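Local coordinates for protein flap endonuclease 1 (Methanocaldococcus jannaschii, PDB 1A76) that cleaves the 5'-flap structures that arise during DNA replication and repair, acting as a magnesium-dependent structure-specific endonuclease and 5'-3' exonuclease, at residues I9-I14 with M194-E199; K23-G28 with T74-F79; Q172-L177 with V184-T189. All blocks are in the same frame, centred on the assembly; numbering follows the deposited sequence.

Interaction 1: residues I9-I14 with M194-E199; sequences IPKNII and MPELIE
Lys-11 places CG between its backbone N and carbonyl carbon (chi1 71°) and bends again at each later torsion, whereas Glu-196 sets CG anti to the backbone N (chi1 161°) and runs extended to CD; the curled lysine meets the straight glutamate. NZ of Lys-11 lies 2.6 Å from OE2 of Glu-196 in a salt bridge, approaching from 60° out of the carboxylate plane. CG of Lys-11 also passes 3.5 Å from OE1 of Glu-196, laying the aliphatic chain against the carboxylate. The same OE2 takes a second salt bridge from Arg-186 and a hydrogen bond with the hydroxyl of Tyr-174, to which NZ of Lys-11 is also hydrogen-bonded. An alanine in place of Glu-196 would probably leave the charges of Lys-11 and Arg-186 without their shared mate and the lysine amine with less to hold it.

Beside this polar cluster the backbones pair. Asn-12 N donates to Leu-197 O at 3.0 Å and Leu-197 N to Asn-12 O at 2.8 Å, the closed ring of an antiparallel hydrogen-bonded pair; Ile-13 and Glu-196 form the next, non-hydrogen-bonded pair. Beyond it Ile-14 N donates to Pro-195 O at 3.0 Å. Apolar contacts lie at both ends: CG2 of Ile-13 touches CE of Met-194 at 3.6 Å, and CD1 of Ile-9 meets CG2 of Ile-198 at 4.2 Å, each pair crossing at about a right angle. The arrangement is a short antiparallel edge ladder, by which the N-terminal strand 12-13 closes one margin of the mixed sheet of the FEN1 nuclease core.

Interaction 2: residues K23-G28 with T74-F79; sequences KVAIDG and TPIWVF
Ile-26 makes the tight part of this contact, its CD1 pressed to 3.4 Å from CB of Pro-75, closer than usual. CD1 of Ile-26 also sits over one face of the Trp-77 indole, 3.8 Å from the centroid of the five-membered ring and 24° off its normal, a CH-pi contact. Chi1 of -64° puts CG1 of Ile-26 anti to the carbonyl carbon, and the chain then lies alongside the proline ring. Helix 56-70 closes over this face through Leu-68, Leu-69 and Val-61.

The backbones form a parallel ladder whose bonds alternate in direction, ending with Gly-28 N to Val-78 O (2.8 Å). Strands 23-27 and 74-79 with the intervening helices make a right-handed beta-alpha-beta crossover of the PIN-like nuclease core. On the other face Ala-25 CB touches CG2 of Val-78 at 4.1 Å, and helix 153-162 covers them.

Packing slackens toward the N-terminal ends, where the end of the exposed Lys-23 side chain leads away and CG of Lys-23 lies 4.4 Å from CB of Thr-74. At the C-terminal end OD1 of Asp-27, a predicted magnesium ligand, caps Asn-30 N, and the Asp-27 side chain comes within about 4 Å (nearest atoms) of a bound manganese ion.

Interaction 3: residues Q172-L177 with V184-T189; sequences QDYDAL and VVRNLT
Gln-172 offers its backbone O to Arg-186, whose NH1 donates a hydrogen bond of 2.9 Å with an angle of 155° at the hydrogen. The oxygen lies near the guanidinium plane, so an edge N-H is used. Segment 172-177 belongs to the loop linking the parallel strands 168-170 and 183-186 of the nuclease sheet, the part of the I-domain that carries two aspartates predicted to bind the second magnesium ion. The Gln-172 side chain bends back at chi2 and slides past Thr-189 in the opposite direction, CG of Gln-172 lying 3.8 Å from OG1 of Thr-189.

Asp-173, the first of the two aspartates, starts its side chain away from segment 184-189, and the nearest side-chain atom is about 4 Å from a bound manganese ion. The backbone O of Asp-173 passes 3.8 Å from CG1 of Val-184.

Tyr-174 crosses Arg-186 at about a right angle. CD of Arg-186 stands over one face of the Tyr-174 phenol, 4.0 Å from its centroid and 20° off the normal, a CH-pi contact; ring and guanidinium planes are 30° apart. The tyrosine hydroxyl is hydrogen-bonded to NZ of Lys-11. With the charge of Glu-196 at NE as a second hold, beside the carbonyl at NH1, the arginine is gripped at two nitrogens, which would hold the guanidinium against rotation.

Asp-175, the second aspartate, accepts a hydrogen bond at OD1 from the backbone N of Val-3. Leu-177 N is hydrogen-bonded to Tyr-174 O. Ala-176 and Leu-177 then close on one methyl: Val-184 CG2 lies 3.5 Å from CB of Ala-176 and 3.9 Å from CD2 of Leu-177.

How the interactions relate
Interaction 2 is buried in the parallel middle of the sheet, interaction 3 is also buried but joins a metal-site loop to a strand, and interaction 1 is a surface contact at the sheet margin. Their chemistry follows: a regular ladder with apolar faces in interaction 2, mixed polar and methyl contacts in interaction 3, and antiparallel pairing with a salt bridge in interaction 1. Interactions 1 and 3 touch, their centres about 9 Å apart, with neighbouring strands 183-186 and 196-199 and a charged cluster in common. Interactions 2 and 3 do not touch, yet the side chains of Asp-27 (N-domain) and Asp-173 (I-domain) each come within about 4 Å of a bound manganese ion.

Interaction 1: residues I9-I14 with M194-E199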
loop_
_atom_site.group_PDB
_atom_site.type_symbol
_atom_site.label_atom_id
_atom_site.label_comp_id
_atom_site.label_asym_id
_atom_site.label_seq_id
_atom_site.Cartn_x
_atom_site.Cartn_y
_atom_site.Cartn_z
ATOM N N ILE A 9 -11.980 -8.261 -13.841
ATOM C CA ILE A 9 -11.673 -9.482 -13.120
ATOM C C ILE A 9 -12.758 -9.851 -12.127
ATOM O O ILE A 9 -13.477 -8.983 -11.629
ATOM C CB ILE A 9 -10.323 -9.361 -12.381
ATOM C CG1 ILE A 9 -10.399 -8.261 -11.325
ATOM C CG2 ILE A 9 -9.217 -9.028 -13.378
ATOM C CD1 ILE A 9 -9.094 -8.029 -10.605
ATOM N N PRO A 10 -12.922 -11.158 -11.861
ATOM C CA PRO A 10 -13.945 -11.581 -10.898
ATOM C C PRO A 10 -13.603 -11.103 -9.490
ATOM O O PRO A 10 -12.440 -11.046 -9.106
ATOM C CB PRO A 10 -13.956 -13.110 -11.012
ATOM C CG PRO A 10 -12.626 -13.473 -11.616
ATOM C CD PRO A 10 -12.215 -12.302 -12.479
ATOM N N LYS A 11 -14.627 -10.719 -8.738
ATOM C CA LYS A 11 -14.437 -10.266 -7.368
ATOM C C LYS A 11 -15.773 -10.384 -6.675
ATOM O O LYS A 11 -16.803 -10.487 -7.334
ATOM C CB LYS A 11 -13.948 -8.820 -7.332
ATOM C CG LYS A 11 -14.988 -7.808 -7.738
ATOM C CD LYS A 11 -14.646 -7.194 -9.081
ATOM C CE LYS A 11 -13.899 -5.893 -8.906
ATOM N NZ LYS A 11 -12.567 -6.159 -8.311
ATOM N N ASN A 12 -15.766 -10.391 -5.349
ATOM C CA ASN A 12 -17.018 -10.508 -4.619
ATOM C C ASN A 12 -17.060 -9.648 -3.369
ATOM O O ASN A 12 -16.057 -9.466 -2.675
ATOM C CB ASN A 12 -17.267 -11.970 -4.235
ATOM C CG ASN A 12 -17.370 -12.887 -5.451
ATOM O OD1 ASN A 12 -18.404 -12.938 -6.118
ATOM N ND2 ASN A 12 -16.295 -13.611 -5.743
ATOM N N ILE A 13 -18.238 -9.126 -3.087
ATOM C CA ILE A 13 -18.446 -8.317 -1.894
ATOM C C ILE A 13 -18.386 -9.309 -0.736
ATOM O O ILE A 13 -18.889 -10.431 -0.844
ATOM C CB ILE A 13 -19.848 -7.614 -1.910
ATOM C CG1 ILE A 13 -19.797 -6.337 -2.762
ATOM C CG2 ILE A 13 -20.294 -7.287 -0.474
ATOM C CD1 ILE A 13 -21.196 -5.828 -3.245
ATOM N N ILE A 14 -17.732 -8.921 0.349
ATOM C CA ILE A 14 -17.654 -9.777 1.522
ATOM C C ILE A 14 -18.079 -8.950 2.734
ATOM O O ILE A 14 -17.746 -7.772 2.832
ATOM C CB ILE A 14 -16.209 -10.348 1.738
ATOM C CG1 ILE A 14 -16.233 -11.402 2.850
ATOM C CG2 ILE A 14 -15.223 -9.218 2.078
ATOM C CD1 ILE A 14 -14.992 -12.293 2.919
ATOM N N MET A 194 -18.800 -1.588 0.055
ATOM C CA MET A 194 -18.605 -2.792 0.841
ATOM C C MET A 194 -17.234 -3.428 0.648
ATOM O O MET A 194 -16.601 -3.265 -0.392
ATOM C CB MET A 194 -19.669 -3.823 0.467
ATOM C CG MET A 194 -21.028 -3.488 0.984
ATOM S SD MET A 194 -21.167 -3.985 2.686
ATOM C CE MET A 194 -21.437 -5.714 2.509
ATOM N N PRO A 195 -16.751 -4.150 1.666
ATOM C CA PRO A 195 -15.443 -4.791 1.517
ATOM C C PRO A 195 -15.529 -5.653 0.271
ATOM O O PRO A 195 -16.588 -6.209 -0.022
ATOM C CB PRO A 195 -15.302 -5.635 2.777
ATOM C CG PRO A 195 -16.201 -4.994 3.762
ATOM C CD PRO A 195 -17.346 -4.401 2.987
ATOM N N GLU A 196 -14.429 -5.748 -0.463
ATOM C CA GLU A 196 -14.391 -6.540 -1.682
ATOM C C GLU A 196 -13.197 -7.494 -1.691
ATOM O O GLU A 196 -12.041 -7.082 -1.518
ATOM C CB GLU A 196 -14.323 -5.620 -2.899
ATOM C CG GLU A 196 -13.818 -6.301 -4.179
ATOM C CD GLU A 196 -13.839 -5.363 -5.378
ATOM O OE1 GLU A 196 -14.935 -4.900 -5.739
ATOM O OE2 GLU A 196 -12.766 -5.083 -5.953
ATOM N N LEU A 197 -13.486 -8.770 -1.900
ATOM C CA LEU A 197 -12.439 -9.773 -1.934
ATOM C C LEU A 197 -12.143 -10.223 -3.361
ATOM O O LEU A 197 -13.059 -10.478 -4.156
ATOM C CB LEU A 197 -12.846 -10.988 -1.089
ATOM C CG LEU A 197 -11.921 -12.207 -1.170
ATOM C CD1 LEU A 197 -10.643 -11.927 -0.405
ATOM C CD2 LEU A 197 -12.629 -13.429 -0.620
ATOM N N ILE A 198 -10.854 -10.299 -3.673
ATOM C CA ILE A 198 -10.393 -10.763 -4.978
ATOM C C ILE A 198 -9.489 -11.959 -4.697
ATOM O O ILE A 198 -8.487 -11.833 -3.987
ATOM C CB ILE A 198 -9.562 -9.693 -5.749
ATOM C CG1 ILE A 198 -10.394 -8.432 -6.003
ATOM C CG2 ILE A 198 -9.113 -10.268 -7.104
ATOM C CD1 ILE A 198 -10.046 -7.261 -5.109
ATOM N N GLU A 199 -9.863 -13.124 -5.217
ATOM C CA GLU A 199 -9.059 -14.334 -5.045
ATOM C C GLU A 199 -8.327 -14.589 -6.349
ATOM O O GLU A 199 -8.964 -14.833 -7.369
ATOM C CB GLU A 199 -9.941 -15.551 -4.715
ATOM C CG GLU A 199 -9.191 -16.648 -3.962
ATOM C CD GLU A 199 -9.844 -18.021 -4.070
ATOM O OE1 GLU A 199 -11.085 -18.083 -4.203
ATOM O OE2 GLU A 199 -9.112 -19.038 -4.014
#

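Interaction 2: residues K23-G28 with T74-F79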
loop_
_atom_site.group_PDB
_atom_site.type_symbol
_atom_site.label_atom_id
_atom_site.label_comp_id
_atom_site.label_asym_id
_atom_site.label_seq_id
_atom_site.Cartn_x
_atom_site.Cartn_y
_atom_site.Cartn_z
ATOM N N LYS A 23 -6.162 -12.786 9.635
ATOM C CA LYS A 23 -4.952 -11.998 9.802
ATOM C C LYS A 23 -4.766 -11.326 8.442
ATOM O O LYS A 23 -5.044 -11.945 7.408
ATOM C CB LYS A 23 -3.755 -12.906 10.087
ATOM C CG LYS A 23 -3.784 -13.595 11.457
ATOM C CD LYS A 23 -2.464 -14.311 11.721
ATOM C CE LYS A 23 -2.666 -15.607 12.500
ATOM N NZ LYS A 23 -1.435 -16.003 13.248
ATOM N N VAL A 24 -4.327 -10.070 8.429
ATOM C CA VAL A 24 -4.118 -9.376 7.152
ATOM C C VAL A 24 -2.855 -8.533 7.156
ATOM O O VAL A 24 -2.450 -8.015 8.193
ATOM C CB VAL A 24 -5.287 -8.400 6.801
ATOM C CG1 VAL A 24 -6.510 -9.183 6.334
ATOM C CG2 VAL A 24 -5.633 -7.507 8.022
ATOM N N ALA A 25 -2.234 -8.397 5.990
ATOM C CA ALA A 25 -1.056 -7.551 5.861
ATOM C C ALA A 25 -1.590 -6.289 5.187
ATOM O O ALA A 25 -2.135 -6.348 4.088
ATOM C CB ALA A 25 0.003 -8.222 4.986
ATOM N N ILE A 26 -1.469 -5.154 5.859
ATOM C CA ILE A 26 -1.960 -3.908 5.290
ATOM C C ILE A 26 -0.916 -3.166 4.461
ATOM O O ILE A 26 0.193 -2.927 4.926
ATOM C CB ILE A 26 -2.442 -2.932 6.379
ATOM C CG1 ILE A 26 -3.640 -3.517 7.123
ATOM C CG2 ILE A 26 -2.850 -1.600 5.727
ATOM C CD1 ILE A 26 -3.964 -2.792 8.389
ATOM N N ASP A 27 -1.276 -2.806 3.231
ATOM C CA ASP A 27 -0.371 -2.034 2.389
ATOM C C ASP A 27 -0.376 -0.634 3.016
ATOM O O ASP A 27 -1.285 0.170 2.774
ATOM C CB ASP A 27 -0.881 -1.965 0.952
ATOM C CG ASP A 27 0.036 -1.154 0.055
ATOM O OD1 ASP A 27 0.690 -0.210 0.551
ATOM O OD2 ASP A 27 0.103 -1.460 -1.148
ATOM N N GLY A 28 0.637 -0.379 3.838
ATOM C CA GLY A 28 0.768 0.875 4.556
ATOM C C GLY A 28 0.669 2.175 3.791
ATOM O O GLY A 28 -0.135 3.031 4.136
ATOM N N THR A 74 -6.826 -9.223 12.765
ATOM C CA THR A 74 -5.499 -8.868 13.258
ATOM C C THR A 74 -4.623 -8.379 12.114
ATOM O O THR A 74 -4.230 -9.158 11.239
ATOM C CB THR A 74 -4.833 -10.076 13.932
ATOM O OG1 THR A 74 -5.577 -10.426 15.100
ATOM C CG2 THR A 74 -3.410 -9.754 14.325
ATOM N N PRO A 75 -4.316 -7.072 12.097
ATOM C CA PRO A 75 -3.486 -6.534 11.027
ATOM C C PRO A 75 -2.009 -6.358 11.369
ATOM O O PRO A 75 -1.612 -6.213 12.536
ATOM C CB PRO A 75 -4.144 -5.190 10.743
ATOM C CG PRO A 75 -4.613 -4.734 12.139
ATOM C CD PRO A 75 -4.763 -5.993 13.000
ATOM N N ILE A 76 -1.197 -6.400 10.324
ATOM C CA ILE A 76 0.221 -6.160 10.454
ATOM C C ILE A 76 0.442 -5.130 9.351
ATOM O O ILE A 76 0.062 -5.351 8.197
ATOM C CB ILE A 76 1.073 -7.438 10.216
ATOM C CG1 ILE A 76 2.556 -7.065 10.265
ATOM C CG2 ILE A 76 0.700 -8.096 8.888
ATOM C CD1 ILE A 76 3.442 -8.099 10.934
ATOM N N TRP A 77 1.021 -3.991 9.718
ATOM C CA TRP A 77 1.261 -2.919 8.769
ATOM C C TRP A 77 2.571 -3.108 8.010
ATOM O O TRP A 77 3.610 -3.426 8.593
ATOM C CB TRP A 77 1.261 -1.572 9.504
ATOM C CG TRP A 77 -0.114 -1.119 9.878
ATOM C CD1 TRP A 77 -0.924 -1.651 10.846
ATOM C CD2 TRP A 77 -0.860 -0.058 9.270
ATOM N NE1 TRP A 77 -2.122 -0.986 10.873
ATOM C CE2 TRP A 77 -2.112 -0.003 9.919
ATOM C CE3 TRP A 77 -0.592 0.854 8.236
ATOM C CZ2 TRP A 77 -3.101 0.930 9.570
ATOM C CZ3 TRP A 77 -1.571 1.777 7.888
ATOM C CH2 TRP A 77 -2.812 1.811 8.556
ATOM N N VAL A 78 2.514 -2.917 6.700
ATOM C CA VAL A 78 3.694 -3.064 5.867
ATOM C C VAL A 78 4.041 -1.753 5.184
ATOM O O VAL A 78 3.249 -1.195 4.413
ATOM C CB VAL A 78 3.490 -4.154 4.799
ATOM C CG1 VAL A 78 4.802 -4.458 4.124
ATOM C CG2 VAL A 78 2.945 -5.408 5.434
ATOM N N PHE A 79 5.246 -1.265 5.465
ATOM C CA PHE A 79 5.697 -0.018 4.886
ATOM C C PHE A 79 6.738 -0.247 3.802
ATOM O O PHE A 79 7.309 -1.332 3.702
ATOM C CB PHE A 79 6.213 0.890 5.998
ATOM C CG PHE A 79 5.128 1.349 6.938
ATOM C CD1 PHE A 79 4.354 2.475 6.635
ATOM C CD2 PHE A 79 4.857 0.642 8.109
ATOM C CE1 PHE A 79 3.327 2.891 7.485
ATOM C CE2 PHE A 79 3.834 1.046 8.969
ATOM C CZ PHE A 79 3.066 2.171 8.659
#

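Interaction 3: residues Q172-L177 with V184-T189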
loop_
_atom_site.group_PDB
_atom_site.type_symbol
_atom_site.label_atom_id
_atom_site.label_comp_id
_atom_site.label_asym_id
_atom_site.label_seq_id
_atom_site.Cartn_x
_atom_site.Cartn_y
_atom_site.Cartn_z
ATOM N N GLN A 172 -6.361 -0.721 -1.678
ATOM C CA GLN A 172 -7.395 -0.243 -2.593
ATOM C C GLN A 172 -7.009 -0.596 -4.030
ATOM O O GLN A 172 -7.834 -0.525 -4.952
ATOM C CB GLN A 172 -7.562 1.269 -2.465
ATOM C CG GLN A 172 -8.207 1.695 -1.162
ATOM C CD GLN A 172 -9.568 1.074 -0.981
ATOM O OE1 GLN A 172 -10.514 1.419 -1.686
ATOM N NE2 GLN A 172 -9.676 0.147 -0.049
ATOM N N ASP A 173 -5.748 -0.980 -4.202
ATOM C CA ASP A 173 -5.203 -1.345 -5.505
ATOM C C ASP A 173 -5.273 -2.855 -5.736
ATOM O O ASP A 173 -5.326 -3.647 -4.790
ATOM C CB ASP A 173 -3.744 -0.893 -5.610
ATOM C CG ASP A 173 -3.604 0.607 -5.764
ATOM O OD1 ASP A 173 -4.632 1.303 -5.905
ATOM O OD2 ASP A 173 -2.459 1.093 -5.747
ATOM N N TYR A 174 -5.257 -3.246 -7.004
ATOM C CA TYR A 174 -5.320 -4.654 -7.375
ATOM C C TYR A 174 -3.918 -5.235 -7.609
ATOM O O TYR A 174 -3.744 -6.444 -7.699
ATOM C CB TYR A 174 -6.167 -4.820 -8.646
ATOM C CG TYR A 174 -7.640 -4.532 -8.462
ATOM C CD1 TYR A 174 -8.498 -5.494 -7.933
ATOM C CD2 TYR A 174 -8.181 -3.294 -8.820
ATOM C CE1 TYR A 174 -9.862 -5.226 -7.764
ATOM C CE2 TYR A 174 -9.546 -3.025 -8.650
ATOM C CZ TYR A 174 -10.371 -3.990 -8.126
ATOM O OH TYR A 174 -11.714 -3.730 -7.960
ATOM N N ASP A 175 -2.929 -4.356 -7.684
ATOM C CA ASP A 175 -1.537 -4.722 -7.924
ATOM C C ASP A 175 -0.935 -5.875 -7.110
ATOM O O ASP A 175 -0.039 -6.559 -7.591
ATOM C CB ASP A 175 -0.665 -3.480 -7.765
ATOM C CG ASP A 175 -1.106 -2.343 -8.667
ATOM O OD1 ASP A 175 -2.225 -1.828 -8.456
ATOM O OD2 ASP A 175 -0.341 -1.965 -9.582
ATOM N N ALA A 176 -1.405 -6.093 -5.887
ATOM C CA ALA A 176 -0.879 -7.186 -5.068
ATOM C C ALA A 176 -1.048 -8.536 -5.771
ATOM O O ALA A 176 -0.291 -9.479 -5.534
ATOM C CB ALA A 176 -1.596 -7.218 -3.722
ATOM N N LEU A 177 -2.061 -8.627 -6.621
ATOM C CA LEU A 177 -2.347 -9.846 -7.359
ATOM C C LEU A 177 -1.168 -10.173 -8.278
ATOM O O LEU A 177 -0.812 -11.336 -8.460
ATOM C CB LEU A 177 -3.623 -9.659 -8.193
ATOM C CG LEU A 177 -4.928 -9.460 -7.405
ATOM C CD1 LEU A 177 -6.066 -9.130 -8.357
ATOM C CD2 LEU A 177 -5.257 -10.732 -6.601
ATOM N N VAL A 184 -6.766 -10.405 -2.004
ATOM C CA VAL A 184 -6.688 -8.973 -1.764
ATOM C C VAL A 184 -8.080 -8.577 -1.272
ATOM O O VAL A 184 -9.086 -9.104 -1.750
ATOM C CB VAL A 184 -6.377 -8.172 -3.064
ATOM C CG1 VAL A 184 -6.665 -6.686 -2.843
ATOM C CG2 VAL A 184 -4.917 -8.380 -3.465
ATOM N N VAL A 185 -8.138 -7.688 -0.286
ATOM C CA VAL A 185 -9.428 -7.219 0.204
ATOM C C VAL A 185 -9.404 -5.699 0.159
ATOM O O VAL A 185 -8.539 -5.071 0.768
ATOM C CB VAL A 185 -9.711 -7.667 1.640
ATOM C CG1 VAL A 185 -11.091 -7.154 2.060
ATOM C CG2 VAL A 185 -9.643 -9.183 1.750
ATOM N N ARG A 186 -10.341 -5.127 -0.589
ATOM C CA ARG A 186 -10.453 -3.683 -0.747
ATOM C C ARG A 186 -11.609 -3.129 0.077
ATOM O O ARG A 186 -12.445 -3.889 0.581
ATOM C CB ARG A 186 -10.663 -3.337 -2.216
ATOM C CG ARG A 186 -9.646 -3.985 -3.161
ATOM C CD ARG A 186 -9.614 -3.213 -4.466
ATOM N NE ARG A 186 -10.981 -2.918 -4.859
ATOM C CZ ARG A 186 -11.483 -1.709 -5.072
ATOM N NH1 ARG A 186 -10.739 -0.627 -4.943
ATOM N NH2 ARG A 186 -12.763 -1.597 -5.386
ATOM N N ASN A 187 -11.622 -1.802 0.219
ATOM C CA ASN A 187 -12.639 -1.066 0.973
ATOM C C ASN A 187 -12.737 -1.306 2.465
ATOM O O ASN A 187 -13.841 -1.381 3.017
ATOM C CB ASN A 187 -14.014 -1.267 0.348
ATOM C CG ASN A 187 -14.036 -0.854 -1.093
ATOM O OD1 ASN A 187 -13.349 0.088 -1.475
ATOM N ND2 ASN A 187 -14.803 -1.559 -1.906
ATOM N N LEU A 188 -11.587 -1.431 3.118
ATOM C CA LEU A 188 -11.555 -1.574 4.569
ATOM C C LEU A 188 -10.994 -0.243 5.080
ATOM O O LEU A 188 -11.458 0.278 6.091
ATOM C CB LEU A 188 -10.655 -2.742 5.012
ATOM C CG LEU A 188 -11.215 -4.163 4.874
ATOM C CD1 LEU A 188 -10.216 -5.176 5.439
ATOM C CD2 LEU A 188 -12.556 -4.285 5.616
ATOM N N THR A 189 -10.019 0.317 4.356
ATOM C CA THR A 189 -9.409 1.597 4.741
ATOM C C THR A 189 -10.315 2.789 4.403
ATOM O O THR A 189 -10.109 3.908 4.884
ATOM C CB THR A 189 -8.028 1.799 4.070
ATOM O OG1 THR A 189 -8.136 1.628 2.653
ATOM C CG2 THR A 189 -7.026 0.804 4.622
#